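Local coordinates for putative esterase MT1895 (Mycobacterium tuberculosis, PDB 3S4K), which probably acts as a hotdog-fold thioesterase of the PaaI family, hydrolysing acyl-CoA thioesters, possibly 1,4-dihydroxy-2-naphthoyl-CoA, at residues Tyr59-Glu64 with Asn89-Phe93; Ala37-Val43 with Gly100-Ala106; Thr51-His55 with Arg95-Ser99. All coordinates share one frame. Residue numbers count along the deposited sequence, not the author numbering.

Contact 1. Residues Tyr59-Glu64 with Asn89-Phe93; sequences YCAMIE and NNTDF. With EDO (1,2-ethanediol), chain D.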
ATOM      1  N   TYR A  59      -4.899   3.246   1.792  1.00  7.58           N
ATOM      2  CA  TYR A  59      -5.707   2.029   1.856  1.00  7.23           C
ATOM      3  C   TYR A  59      -4.846   0.769   1.842  1.00  7.35           C
ATOM      4  O   TYR A  59      -5.080  -0.139   2.633  1.00  6.56           O
ATOM      5  CB  TYR A  59      -6.714   1.951   0.709  1.00  8.14           C
ATOM      6  CG  TYR A  59      -7.749   3.058   0.715  1.00  7.78           C
ATOM      7  CD1 TYR A  59      -8.447   3.378   1.862  1.00  7.66           C
ATOM      8  CD2 TYR A  59      -8.068   3.734  -0.451  1.00  9.31           C
ATOM      9  CE1 TYR A  59      -9.399   4.392   1.870  1.00  8.63           C
ATOM     10  CE2 TYR A  59      -9.025   4.746  -0.464  1.00  8.44           C
ATOM     11  CZ  TYR A  59      -9.689   5.064   0.683  1.00  7.59           C
ATOM     12  OH  TYR A  59     -10.642   6.056   0.658  1.00  9.19           O
ATOM     13  N   CYS A  60      -3.888   0.694   0.927  1.00  6.77           N
ATOM     14  CA  CYS A  60      -2.903  -0.394   0.992  1.00  7.08           C
ATOM     15  C   CYS A  60      -2.325  -0.597   2.389  1.00  6.54           C
ATOM     16  O   CYS A  60      -2.238  -1.709   2.883  1.00  5.55           O
ATOM     17  CB  CYS A  60      -1.788  -0.138   0.016  1.00  7.62           C
ATOM     18  SG  CYS A  60      -2.280  -0.170  -1.705  1.00 10.54           S
ATOM     19  N   ALA A  61      -1.934   0.498   3.029  1.00  6.52           N
ATOM     20  CA  ALA A  61      -1.299   0.438   4.328  1.00  6.73           C
ATOM     21  C   ALA A  61      -2.250  -0.001   5.434  1.00  7.25           C
ATOM     22  O   ALA A  61      -1.917  -0.807   6.307  1.00  6.94           O
ATOM     23  CB  ALA A  61      -0.679   1.822   4.659  1.00  7.42           C
ATOM     24  N   MET A  62      -3.454   0.544   5.384  1.00  8.40           N
ATOM     25  CA  MET A  62      -4.543   0.170   6.299  0.50  8.26           C
ATOM     26  C   MET A  62      -4.806  -1.325   6.227  1.00  8.13           C
ATOM     27  O   MET A  62      -4.884  -2.031   7.248  1.00  7.24           O
ATOM     28  CB  MET A  62      -5.848   0.868   5.910  0.50  9.07           C
ATOM     29  CG  MET A  62      -6.091   2.227   6.508  0.50 10.14           C
ATOM     30  SD  MET A  62      -7.838   2.664   6.268  0.50 13.44           S
ATOM     31  CE  MET A  62      -8.682   1.685   7.506  0.50 10.54           C
ATOM     32  N   ILE A  63      -4.945  -1.809   5.004  1.00  7.16           N
ATOM     33  CA  ILE A  63      -5.202  -3.216   4.729  1.00  6.86           C
ATOM     34  C   ILE A  63      -4.049  -4.048   5.281  1.00  7.21           C
ATOM     35  O   ILE A  63      -4.262  -5.042   5.948  1.00  6.80           O
ATOM     36  CB  ILE A  63      -5.463  -3.410   3.208  1.00  6.29           C
ATOM     37  CG1 ILE A  63      -6.865  -2.910   2.877  1.00  7.87           C
ATOM     38  CG2 ILE A  63      -5.227  -4.890   2.728  1.00  6.31           C
ATOM     39  CD1 ILE A  63      -7.064  -2.535   1.424  1.00  9.44           C
ATOM     40  N   GLU A  64      -2.823  -3.594   5.066  1.00  6.46           N
ATOM     41  CA  GLU A  64      -1.647  -4.326   5.557  1.00  7.54           C
ATOM     42  C   GLU A  64      -1.634  -4.444   7.085  1.00  7.81           C
ATOM     43  O   GLU A  64      -1.418  -5.537   7.641  1.00  7.84           O
ATOM     44  CB  GLU A  64      -0.374  -3.638   5.042  1.00  7.63           C
ATOM     45  CG  GLU A  64       0.933  -4.354   5.404  1.00  9.87           C
ATOM     46  CD  GLU A  64       1.193  -5.604   4.596  1.00 13.16           C
ATOM     47  OE1 GLU A  64       0.447  -5.876   3.627  1.00 10.22           O
ATOM     48  OE2 GLU A  64       2.171  -6.324   4.940  1.00 17.73           O
ATOM     49  N   ASN A  89       0.480  -8.149  -0.919  1.00  5.88           N
ATOM     50  CA  ASN A  89      -0.669  -7.282  -0.622  1.00  6.58           C
ATOM     51  C   ASN A  89      -1.281  -6.880  -1.955  1.00  7.43           C
ATOM     52  O   ASN A  89      -0.604  -6.233  -2.796  1.00  7.78           O
ATOM     53  CB  ASN A  89      -0.246  -6.039   0.186  1.00  7.08           C
ATOM     54  CG  ASN A  89      -1.399  -5.035   0.432  1.00  7.49           C
ATOM     55  OD1 ASN A  89      -2.181  -4.682  -0.476  1.00 10.93           O
ATOM     56  ND2 ASN A  89      -1.437  -4.490   1.668  1.00  5.98           N
ATOM     57  N   ASN A  90      -2.535  -7.281  -2.164  1.00  6.76           N
ATOM     58  CA  ASN A  90      -3.217  -7.084  -3.439  1.00  6.72           C
ATOM     59  C   ASN A  90      -4.514  -6.369  -3.151  1.00  6.60           C
ATOM     60  O   ASN A  90      -5.449  -6.972  -2.623  1.00  6.57           O
ATOM     61  CB  ASN A  90      -3.469  -8.421  -4.130  1.00  7.08           C
ATOM     62  CG  ASN A  90      -3.922  -8.252  -5.568  1.00  9.70           C
ATOM     63  OD1 ASN A  90      -4.609  -7.318  -5.883  1.00 15.26           O
ATOM     64  ND2 ASN A  90      -3.510  -9.161  -6.443  1.00 17.31           N
ATOM     65  N   THR A  91      -4.521  -5.064  -3.472  1.00  6.67           N
ATOM     66  CA  THR A  91      -5.596  -4.154  -3.112  1.00  6.34           C
ATOM     67  C   THR A  91      -6.284  -3.630  -4.347  1.00  6.77           C
ATOM     68  O   THR A  91      -5.629  -3.183  -5.305  1.00  7.71           O
ATOM     69  CB  THR A  91      -5.060  -2.950  -2.318  1.00  6.26           C
ATOM     70  OG1 THR A  91      -4.560  -3.426  -1.076  1.00  7.70           O
ATOM     71  CG2 THR A  91      -6.186  -1.974  -2.087  1.00  6.60           C
ATOM     72  N   ASP A  92      -7.613  -3.671  -4.316  1.00  6.13           N
ATOM     73  CA  ASP A  92      -8.433  -3.094  -5.380  1.00  7.08           C
ATOM     74  C   ASP A  92      -9.030  -1.816  -4.834  1.00  8.16           C
ATOM     75  O   ASP A  92      -9.519  -1.780  -3.700  1.00  8.06           O
ATOM     76  CB  ASP A  92      -9.547  -4.066  -5.795  1.00  8.11           C
ATOM     77  CG  ASP A  92      -9.015  -5.302  -6.441  1.00 10.15           C
ATOM     78  OD1 ASP A  92      -8.454  -5.219  -7.580  1.00 11.58           O
ATOM     79  OD2 ASP A  92      -9.138  -6.376  -5.822  1.00 14.49           O
ATOM     80  N   PHE A  93      -8.940  -0.765  -5.637  1.00  8.52           N
ATOM     81  CA  PHE A  93      -9.492   0.529  -5.315  1.00  8.91           C
ATOM     82  C   PHE A  93     -10.850   0.644  -5.983  1.00  9.00           C
ATOM     83  O   PHE A  93     -10.985   0.398  -7.181  1.00  8.85           O
ATOM     84  CB  PHE A  93      -8.558   1.617  -5.823  1.00  9.06           C
ATOM     85  CG  PHE A  93      -7.145   1.473  -5.338  1.00  9.63           C
ATOM     86  CD1 PHE A  93      -6.847   1.523  -3.973  1.00  7.38           C
ATOM     87  CD2 PHE A  93      -6.114   1.269  -6.236  1.00  8.51           C
ATOM     88  CE1 PHE A  93      -5.552   1.402  -3.525  1.00  9.00           C
ATOM     89  CE2 PHE A  93      -4.805   1.147  -5.786  1.00  8.83           C
ATOM     90  CZ  PHE A  93      -4.526   1.202  -4.417  1.00  8.57           C
TER
HETATM   91  C1  EDO D 142     -13.005  -1.771  -8.637  1.00 16.49           C
HETATM   92  O1  EDO D 142     -11.614  -1.972  -8.372  1.00 15.40           O
HETATM   93  C2  EDO D 142     -13.199  -0.648  -9.646  1.00 17.78           C
HETATM   94  O2  EDO D 142     -12.631  -1.013 -10.917  1.00 15.96           O

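Contact 2. Residues Ala37-Val43 with Gly100-Ala106; sequences ARAQLDV and GMVYGTA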
ATOM      1  N   ALA A  37      -9.772  -8.484  12.909  1.00  7.76           N
ATOM      2  CA  ALA A  37      -9.503  -7.174  13.448  1.00  6.68           C
ATOM      3  C   ALA A  37     -10.246  -6.095  12.683  1.00  6.48           C
ATOM      4  O   ALA A  37     -10.648  -6.278  11.509  1.00  7.83           O
ATOM      5  CB  ALA A  37      -7.997  -6.877  13.452  1.00  7.26           C
ATOM      6  N   ARG A  38     -10.454  -4.987  13.368  1.00  6.74           N
ATOM      7  CA  ARG A  38     -11.110  -3.816  12.801  1.00  6.42           C
ATOM      8  C   ARG A  38     -10.386  -2.548  13.259  1.00  6.85           C
ATOM      9  O   ARG A  38      -9.989  -2.427  14.421  1.00  7.71           O
ATOM     10  CB  ARG A  38     -12.600  -3.761  13.173  1.00  6.99           C
ATOM     11  CG  ARG A  38     -13.410  -5.019  12.721  1.00  8.38           C
ATOM     12  CD  ARG A  38     -14.877  -4.920  13.068  1.00  9.20           C
ATOM     13  NE  ARG A  38     -15.439  -6.274  13.048  1.00  9.77           N
ATOM     14  CZ  ARG A  38     -16.447  -6.714  12.292  1.00 10.95           C
ATOM     15  NH1 ARG A  38     -17.148  -5.907  11.491  1.00 12.58           N
ATOM     16  NH2 ARG A  38     -16.779  -8.006  12.376  1.00  9.88           N
ATOM     17  N   ALA A  39     -10.218  -1.608  12.332  1.00  6.43           N
ATOM     18  CA  ALA A  39      -9.596  -0.331  12.658  1.00  5.79           C
ATOM     19  C   ALA A  39     -10.099   0.741  11.735  1.00  6.37           C
ATOM     20  O   ALA A  39     -10.744   0.462  10.720  1.00  6.94           O
ATOM     21  CB  ALA A  39      -8.053  -0.430  12.576  1.00  5.14           C
ATOM     22  N   GLN A  40      -9.807   1.983  12.098  1.00  6.50           N
ATOM     23  CA  GLN A  40     -10.415   3.113  11.431  1.00  7.26           C
ATOM     24  C   GLN A  40      -9.495   4.311  11.443  1.00  8.32           C
ATOM     25  O   GLN A  40      -8.688   4.468  12.363  1.00  9.52           O
ATOM     26  CB  GLN A  40     -11.712   3.454  12.121  1.00  7.85           C
ATOM     27  CG  GLN A  40     -11.546   3.913  13.565  1.00  7.97           C
ATOM     28  CD  GLN A  40     -12.859   3.841  14.330  1.00 11.04           C
ATOM     29  OE1 GLN A  40     -13.612   2.888  14.184  1.00  9.93           O
ATOM     30  NE2 GLN A  40     -13.125   4.842  15.139  1.00 12.12           N
ATOM     31  N   LEU A  41      -9.647   5.170  10.441  1.00  7.98           N
ATOM     32  CA  LEU A  41      -8.917   6.440  10.429  1.00  8.52           C
ATOM     33  C   LEU A  41      -9.765   7.541   9.821  1.00  9.07           C
ATOM     34  O   LEU A  41     -10.739   7.292   9.093  1.00  8.98           O
ATOM     35  CB  LEU A  41      -7.555   6.339   9.710  1.00  8.48           C
ATOM     36  CG  LEU A  41      -7.452   6.067   8.201  1.00  8.48           C
ATOM     37  CD1 LEU A  41      -7.820   7.280   7.342  1.00  7.89           C
ATOM     38  CD2 LEU A  41      -6.037   5.568   7.848  1.00  9.93           C
ATOM     39  N   ASP A  42      -9.400   8.771  10.171  1.00  9.19           N
ATOM     40  CA  ASP A  42     -10.049   9.948   9.624  1.00 10.15           C
ATOM     41  C   ASP A  42      -9.253  10.359   8.404  1.00  9.66           C
ATOM     42  O   ASP A  42      -8.033  10.455   8.468  1.00  9.81           O
ATOM     43  CB  ASP A  42     -10.044  11.089  10.662  1.00 10.61           C
ATOM     44  CG  ASP A  42     -10.928  12.276  10.280  1.00 15.02           C
ATOM     45  OD1 ASP A  42     -11.910  12.137   9.524  1.00 15.83           O
ATOM     46  OD2 ASP A  42     -10.640  13.385  10.788  1.00 20.23           O
ATOM     47  N   VAL A  43      -9.937  10.598   7.297  1.00  9.12           N
ATOM     48  CA  VAL A  43      -9.275  11.126   6.112  1.00  9.87           C
ATOM     49  C   VAL A  43      -8.947  12.593   6.325  1.00 10.35           C
ATOM     50  O   VAL A  43      -9.848  13.414   6.498  1.00 11.32           O
ATOM     51  CB  VAL A  43     -10.121  10.943   4.848  1.00  9.35           C
ATOM     52  CG1 VAL A  43      -9.423  11.637   3.648  1.00 10.09           C
ATOM     53  CG2 VAL A  43     -10.357   9.454   4.592  1.00 10.49           C
ATOM     54  N   GLY A 100     -13.891  12.502   5.747  1.00 12.70           N
ATOM     55  CA  GLY A 100     -14.676  11.596   6.596  1.00 12.12           C
ATOM     56  C   GLY A 100     -13.877  10.403   7.073  1.00 11.29           C
ATOM     57  O   GLY A 100     -12.715  10.222   6.688  1.00 11.46           O
ATOM     58  N   MET A 101     -14.515   9.571   7.889  1.00 10.33           N
ATOM     59  CA  MET A 101     -13.882   8.375   8.460  1.00  9.30           C
ATOM     60  C   MET A 101     -13.993   7.205   7.489  1.00  8.70           C
ATOM     61  O   MET A 101     -14.975   7.083   6.750  1.00  8.62           O
ATOM     62  CB  MET A 101     -14.595   7.973   9.765  1.00  9.02           C
ATOM     63  CG  MET A 101     -14.500   8.997  10.888  1.00 10.92           C
ATOM     64  SD  MET A 101     -12.873   9.073  11.646  1.00 11.39           S
ATOM     65  CE  MET A 101     -12.646   7.415  12.310  1.00 12.16           C
ATOM     66  N   VAL A 102     -12.986   6.337   7.517  1.00  8.37           N
ATOM     67  CA  VAL A 102     -13.024   5.048   6.821  1.00  7.55           C
ATOM     68  C   VAL A 102     -12.729   3.959   7.841  1.00  6.94           C
ATOM     69  O   VAL A 102     -12.031   4.198   8.830  1.00  7.14           O
ATOM     70  CB  VAL A 102     -12.060   4.989   5.608  1.00  7.90           C
ATOM     71  CG1 VAL A 102     -12.538   5.971   4.523  1.00  7.30           C
ATOM     72  CG2 VAL A 102     -10.608   5.258   6.026  1.00  8.74           C
ATOM     73  N   TYR A 103     -13.283   2.770   7.592  1.00  6.09           N
ATOM     74  CA  TYR A 103     -13.350   1.699   8.555  1.00  6.39           C
ATOM     75  C   TYR A 103     -13.006   0.401   7.833  1.00  6.97           C
ATOM     76  O   TYR A 103     -13.609   0.096   6.791  1.00  7.99           O
ATOM     77  CB  TYR A 103     -14.796   1.601   9.062  1.00  6.63           C
ATOM     78  CG  TYR A 103     -15.291   2.848   9.765  1.00  6.57           C
ATOM     79  CD1 TYR A 103     -15.952   3.877   9.076  1.00  6.26           C
ATOM     80  CD2 TYR A 103     -15.104   2.992  11.139  1.00  7.28           C
ATOM     81  CE1 TYR A 103     -16.398   5.025   9.755  1.00  8.08           C
ATOM     82  CE2 TYR A 103     -15.533   4.125  11.797  1.00  8.48           C
ATOM     83  CZ  TYR A 103     -16.186   5.119  11.111  1.00  8.51           C
ATOM     84  OH  TYR A 103     -16.570   6.237  11.821  1.00 10.09           O
ATOM     85  N   GLY A 104     -12.029  -0.347   8.349  1.00  7.36           N
ATOM     86  CA  GLY A 104     -11.668  -1.649   7.782  1.00  7.38           C
ATOM     87  C   GLY A 104     -11.935  -2.826   8.687  1.00  7.14           C
ATOM     88  O   GLY A 104     -11.774  -2.728   9.907  1.00  8.21           O
ATOM     89  N   THR A 105     -12.334  -3.947   8.093  1.00  8.22           N
ATOM     90  CA  THR A 105     -12.506  -5.209   8.798  1.00  9.17           C
ATOM     91  C   THR A 105     -11.737  -6.306   8.073  1.00  9.29           C
ATOM     92  O   THR A 105     -11.887  -6.436   6.865  1.00  9.98           O
ATOM     93  CB  THR A 105     -13.974  -5.618   8.801  1.00  9.33           C
ATOM     94  OG1 THR A 105     -14.748  -4.652   9.516  1.00 13.26           O
ATOM     95  CG2 THR A 105     -14.163  -6.999   9.435  1.00 10.88           C
ATOM     96  N   ALA A 106     -10.959  -7.088   8.826  1.00  9.33           N
ATOM     97  CA  ALA A 106     -10.250  -8.261   8.306  1.00  9.17           C
ATOM     98  C   ALA A 106     -11.036  -9.523   8.639  1.00  9.30           C
ATOM     99  O   ALA A 106     -11.476  -9.684   9.783  1.00  9.17           O
ATOM    100  CB  ALA A 106      -8.855  -8.375   8.872  1.00  9.95           C
TER
HETATM  101  O   HOH W   1     -12.327  14.044   7.480  1.00 17.61           O

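Contact 3. Residues Thr51-His55 with Arg95-Ser99; sequences TGVVH and RSISS. With EDO (1,2-ethanediol), chain H.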
ATOM      1  N   THR A  51      -4.944  15.157  -6.684  1.00 23.91           N
ATOM      2  CA  THR A  51      -6.228  15.607  -7.135  1.00 23.37           C
ATOM      3  C   THR A  51      -7.242  15.691  -6.008  1.00 21.38           C
ATOM      4  O   THR A  51      -8.438  15.859  -6.254  1.00 21.95           O
ATOM      5  CB  THR A  51      -6.724  14.661  -8.213  1.00 23.59           C
ATOM      6  OG1 THR A  51      -6.657  13.312  -7.722  1.00 26.29           O
ATOM      7  CG2 THR A  51      -5.843  14.807  -9.449  1.00 25.77           C
ATOM      8  N   GLY A  52      -6.768  15.583  -4.771  1.00 18.37           N
ATOM      9  CA  GLY A  52      -7.603  15.854  -3.630  1.00 16.27           C
ATOM     10  C   GLY A  52      -8.456  14.697  -3.163  1.00 14.37           C
ATOM     11  O   GLY A  52      -9.413  14.919  -2.442  1.00 13.85           O
ATOM     12  N   VAL A  53      -8.101  13.469  -3.560  1.00 12.29           N
ATOM     13  CA  VAL A  53      -8.751  12.267  -3.053  1.00 11.66           C
ATOM     14  C   VAL A  53      -7.719  11.406  -2.312  1.00 10.86           C
ATOM     15  O   VAL A  53      -6.530  11.636  -2.429  1.00 10.11           O
ATOM     16  CB  VAL A  53      -9.465  11.450  -4.173  1.00 11.20           C
ATOM     17  CG1 VAL A  53     -10.597  12.280  -4.798  1.00 13.02           C
ATOM     18  CG2 VAL A  53      -8.497  10.995  -5.223  1.00 12.33           C
ATOM     19  N   VAL A  54      -8.176  10.422  -1.548  1.00  9.48           N
ATOM     20  CA  VAL A  54      -7.280   9.632  -0.708  1.00  9.93           C
ATOM     21  C   VAL A  54      -6.225   8.938  -1.586  1.00  9.16           C
ATOM     22  O   VAL A  54      -6.563   8.325  -2.616  1.00 10.71           O
ATOM     23  CB  VAL A  54      -8.062   8.567   0.102  1.00  9.68           C
ATOM     24  CG1 VAL A  54      -7.094   7.645   0.893  1.00 10.53           C
ATOM     25  CG2 VAL A  54      -9.116   9.233   1.021  1.00  9.61           C
ATOM     26  N   HIS A  55      -4.958   9.041  -1.200  1.00  8.55           N
ATOM     27  CA  HIS A  55      -3.847   8.309  -1.843  1.00  8.69           C
ATOM     28  C   HIS A  55      -4.073   6.809  -1.665  1.00  9.12           C
ATOM     29  O   HIS A  55      -4.300   6.325  -0.548  1.00  9.83           O
ATOM     30  CB  HIS A  55      -2.545   8.734  -1.187  1.00  8.80           C
ATOM     31  CG  HIS A  55      -1.306   8.286  -1.893  1.00  8.86           C
ATOM     32  ND1 HIS A  55      -0.949   6.962  -2.012  1.00  9.20           N
ATOM     33  CD2 HIS A  55      -0.293   9.000  -2.449  1.00  9.75           C
ATOM     34  CE1 HIS A  55       0.217   6.876  -2.629  1.00 11.45           C
ATOM     35  NE2 HIS A  55       0.634   8.097  -2.907  1.00 13.25           N
ATOM     36  N   ARG A  95     -13.632   3.321  -4.908  1.00 10.23           N
ATOM     37  CA  ARG A  95     -14.316   4.617  -4.904  0.50 11.17           C
ATOM     38  C   ARG A  95     -13.411   5.674  -4.304  1.00 11.05           C
ATOM     39  O   ARG A  95     -12.722   5.426  -3.321  1.00 11.22           O
ATOM     40  CB  ARG A  95     -15.625   4.552  -4.095  0.50 11.29           C
ATOM     41  CG  ARG A  95     -16.461   5.848  -4.136  0.50 13.15           C
ATOM     42  CD  ARG A  95     -17.806   5.698  -3.438  0.50 15.41           C
ATOM     43  NE  ARG A  95     -18.751   4.900  -4.209  0.50 17.21           N
ATOM     44  CZ  ARG A  95     -19.405   5.344  -5.279  0.50 19.58           C
ATOM     45  NH1 ARG A  95     -19.209   6.579  -5.714  0.50 20.68           N
ATOM     46  NH2 ARG A  95     -20.251   4.547  -5.916  0.50 20.94           N
ATOM     47  N   SER A  96     -13.429   6.857  -4.922  1.00 11.87           N
ATOM     48  CA  SER A  96     -12.638   8.010  -4.511  1.00 12.36           C
ATOM     49  C   SER A  96     -13.434   8.943  -3.585  1.00 12.64           C
ATOM     50  O   SER A  96     -14.503   9.450  -3.949  1.00 13.27           O
ATOM     51  CB  SER A  96     -12.178   8.814  -5.739  1.00 13.20           C
ATOM     52  OG  SER A  96     -11.288   8.061  -6.535  1.00 15.02           O
ATOM     53  N   ILE A  97     -12.891   9.165  -2.394  1.00 12.30           N
ATOM     54  CA  ILE A  97     -13.454  10.119  -1.429  1.00 11.92           C
ATOM     55  C   ILE A  97     -12.354  11.092  -0.984  1.00 11.89           C
ATOM     56  O   ILE A  97     -11.181  10.856  -1.241  1.00 11.00           O
ATOM     57  CB  ILE A  97     -14.082   9.404  -0.209  1.00 11.77           C
ATOM     58  CG1 ILE A  97     -13.019   8.667   0.628  1.00 12.37           C
ATOM     59  CG2 ILE A  97     -15.187   8.432  -0.670  1.00 12.67           C
ATOM     60  CD1 ILE A  97     -13.521   8.092   1.998  1.00 11.00           C
ATOM     61  N   SER A  98     -12.760  12.193  -0.341  1.00 11.87           N
ATOM     62  CA  SER A  98     -11.863  13.283   0.034  1.00 13.45           C
ATOM     63  C   SER A  98     -11.852  13.643   1.521  1.00 13.60           C
ATOM     64  O   SER A  98     -11.029  14.474   1.948  1.00 14.16           O
ATOM     65  CB  SER A  98     -12.262  14.530  -0.748  1.00 14.10           C
ATOM     66  OG  SER A  98     -11.889  14.390  -2.093  1.00 17.36           O
ATOM     67  N   SER A  99     -12.786  13.076   2.286  1.00 13.16           N
ATOM     68  CA  SER A  99     -12.932  13.392   3.704  1.00 13.82           C
ATOM     69  C   SER A  99     -13.796  12.355   4.425  1.00 13.17           C
ATOM     70  O   SER A  99     -14.374  11.457   3.793  1.00 12.53           O
ATOM     71  CB  SER A  99     -13.559  14.782   3.866  1.00 14.03           C
ATOM     72  OG  SER A  99     -14.928  14.772   3.502  1.00 16.57           O
TER
HETATM   73  C1  EDO H 141      -6.805   5.198  -6.644  1.00 25.11           C
HETATM   74  O1  EDO H 141      -6.044   6.149  -7.420  1.00 26.58           O
HETATM   75  C2  EDO H 141      -7.671   5.906  -5.607  1.00 25.69           C
HETATM   76  O2  EDO H 141      -8.700   6.708  -6.199  1.00 23.94           O

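Contact 1. Residues Tyr59-Glu64 with Asn89-Phe93
Start with the amide of Asn-89, because it ties the strand to the helix. Its ND2 gives one hydrogen bond to the backbone O of Cys-60 and another to OE1 of Glu-64, both 3.1 Å long. The Cys-60 carbonyl already takes the helical bond from Glu-64 N at 2.9 Å, so it accepts twice. On the other side of the amide, Asn-89 OD1 receives Thr-91 OG1 at 2.8 Å, which fixes the flip of the amide and satisfies the threonine hydroxyl next to Ile-63, whose CD1 lies 3.6 Å from that OG1. This is the core of the hotdog fold: helix 56-75 is the sausage, strand 83-93 part of the curved sheet wrapped round it, and the two segments run at 131° with their axes 9.0 Å apart. Toward Phe-93 the contact turns apolar. Cys-60 SG sits at the edge of the phenylalanine ring, 3.8 Å from its CZ, and Tyr-59 CD2 comes to 4.3 Å from Phe-93 CD1. Residues 89-92 also pair antiparallel with a strand of the second subunit, where Asn-88 of that subunit donates to the side chains of Asn-90 and Asp-92; 1,2-ethanediol, probably from the crystallisation liquor, donates to Phe-93 O.

Contact 2. Residues Ala37-Val43 with Gly100-Ala106
Six backbone hydrogen bonds zip these antiparallel strands together. Ala-39 and Gly-104 exchange a pair (Ala-39 N to Gly-104 O 3.1 Å, Gly-104 N to Ala-39 O 2.8 Å), as do Leu-41 and Val-102 (Leu-41 N to Val-102 O 3.0 Å, Val-102 N to Leu-41 O 2.9 Å). One more each runs from Ala-106 N to Ala-37 O (2.8 Å) and from Val-43 N to Gly-100 O (2.9 Å). There a water donates to Asp-42 OD1 and Val-43 O and accepts from Gly-100 N. CA-H...O contacts fill the gaps, such as Gln-40 CA to Val-102 O at 3.2 Å. Among side chains, Leu-41 CD1 meets Val-102 CG2 at 3.7 Å on the face they share; on that of Arg-38 and Met-101, Asp-42 CB touches Met-101 SD at 3.6 Å, while Arg-38 turns its NE to a salt bridge with Glu-31. In this hotdog sheet, strands 28-33 and 115-123 flank the pair, and Ala-37, Leu-41, Val-102 and Ala-106 pack on Met-62 and Ile-66 of helix 56-75.

Contact 3. Residues Thr51-His55 with Arg95-Ser99
Two irregular loops of the hotdog fold meet here at the surface: one leads into the central helix 56-75, the other joins strands 83-93 and 100-108. Thr-51, the first residue of its segment, makes no contact with 95-99. At Gly-52 the chain takes a positive phi of 85°, where a CB would be jammed against the carbonyl O of Thr-51; its own carbonyl O accepts a short hydrogen bond of 2.6 Å from Ser-98 OG. Val-53 then lies alongside the second loop, its CA 4.5 Å from the CA of Ser-98. It makes a CA-H...O contact from its CA to Ile-97 O at 3.3 Å, and its CG1 packs at 3.9 Å on Ser-96 CB and at 3.7 Å from Ser-98 OG. Next, Val-54 N donates to Ile-97 O at 3.1 Å, so that carbonyl serves two successive residues. Beside this bond Val-54 CG2 meets Ile-97 CG1 at 4.0 Å, and both side chains also rest on Tyr-59 of the helix. His-55 makes no contact with 95-99; it is the N-cap of helix 56-75: ND1 accepts from Gly-57 N, NE2 bonds Ser-65 OG of the second subunit, and the imidazole stacks edge-to-face with Phe-21 of that subunit. A 1,2-ethanediol, probably from the crystallisation liquor, bridges to the same neighbour, accepting at its O2 a 2.9 Å hydrogen bond from Ser-96 OG and also bonding Gly-86 N of the second subunit.

In the fold
Along the chain the contacts are nested: contact 2 closes the widest loop, contact 3 lies within it, and contact 1 within contact 3. Their centres lie about 12 Å apart for contacts 1 and 2, and about 15 Å for contact 3 from either. Contacts 1 and 2 meet through Met-62, whose CG is 3.6 Å from Leu-41 CD2, so helix 56-75 packs against distant parts of the one curved sheet. Contact 3 joins the loops entering that helix and strand 100-108; Tyr-59 OH, 3.5 Å from Ile-97 CG1, links it to contact 1, and Val-102 CG1, 3.4 Å from Ile-97 CD1, to contact 2. Contacts 1 and 3 also reach the second subunit, consistent with a hotdog dimer.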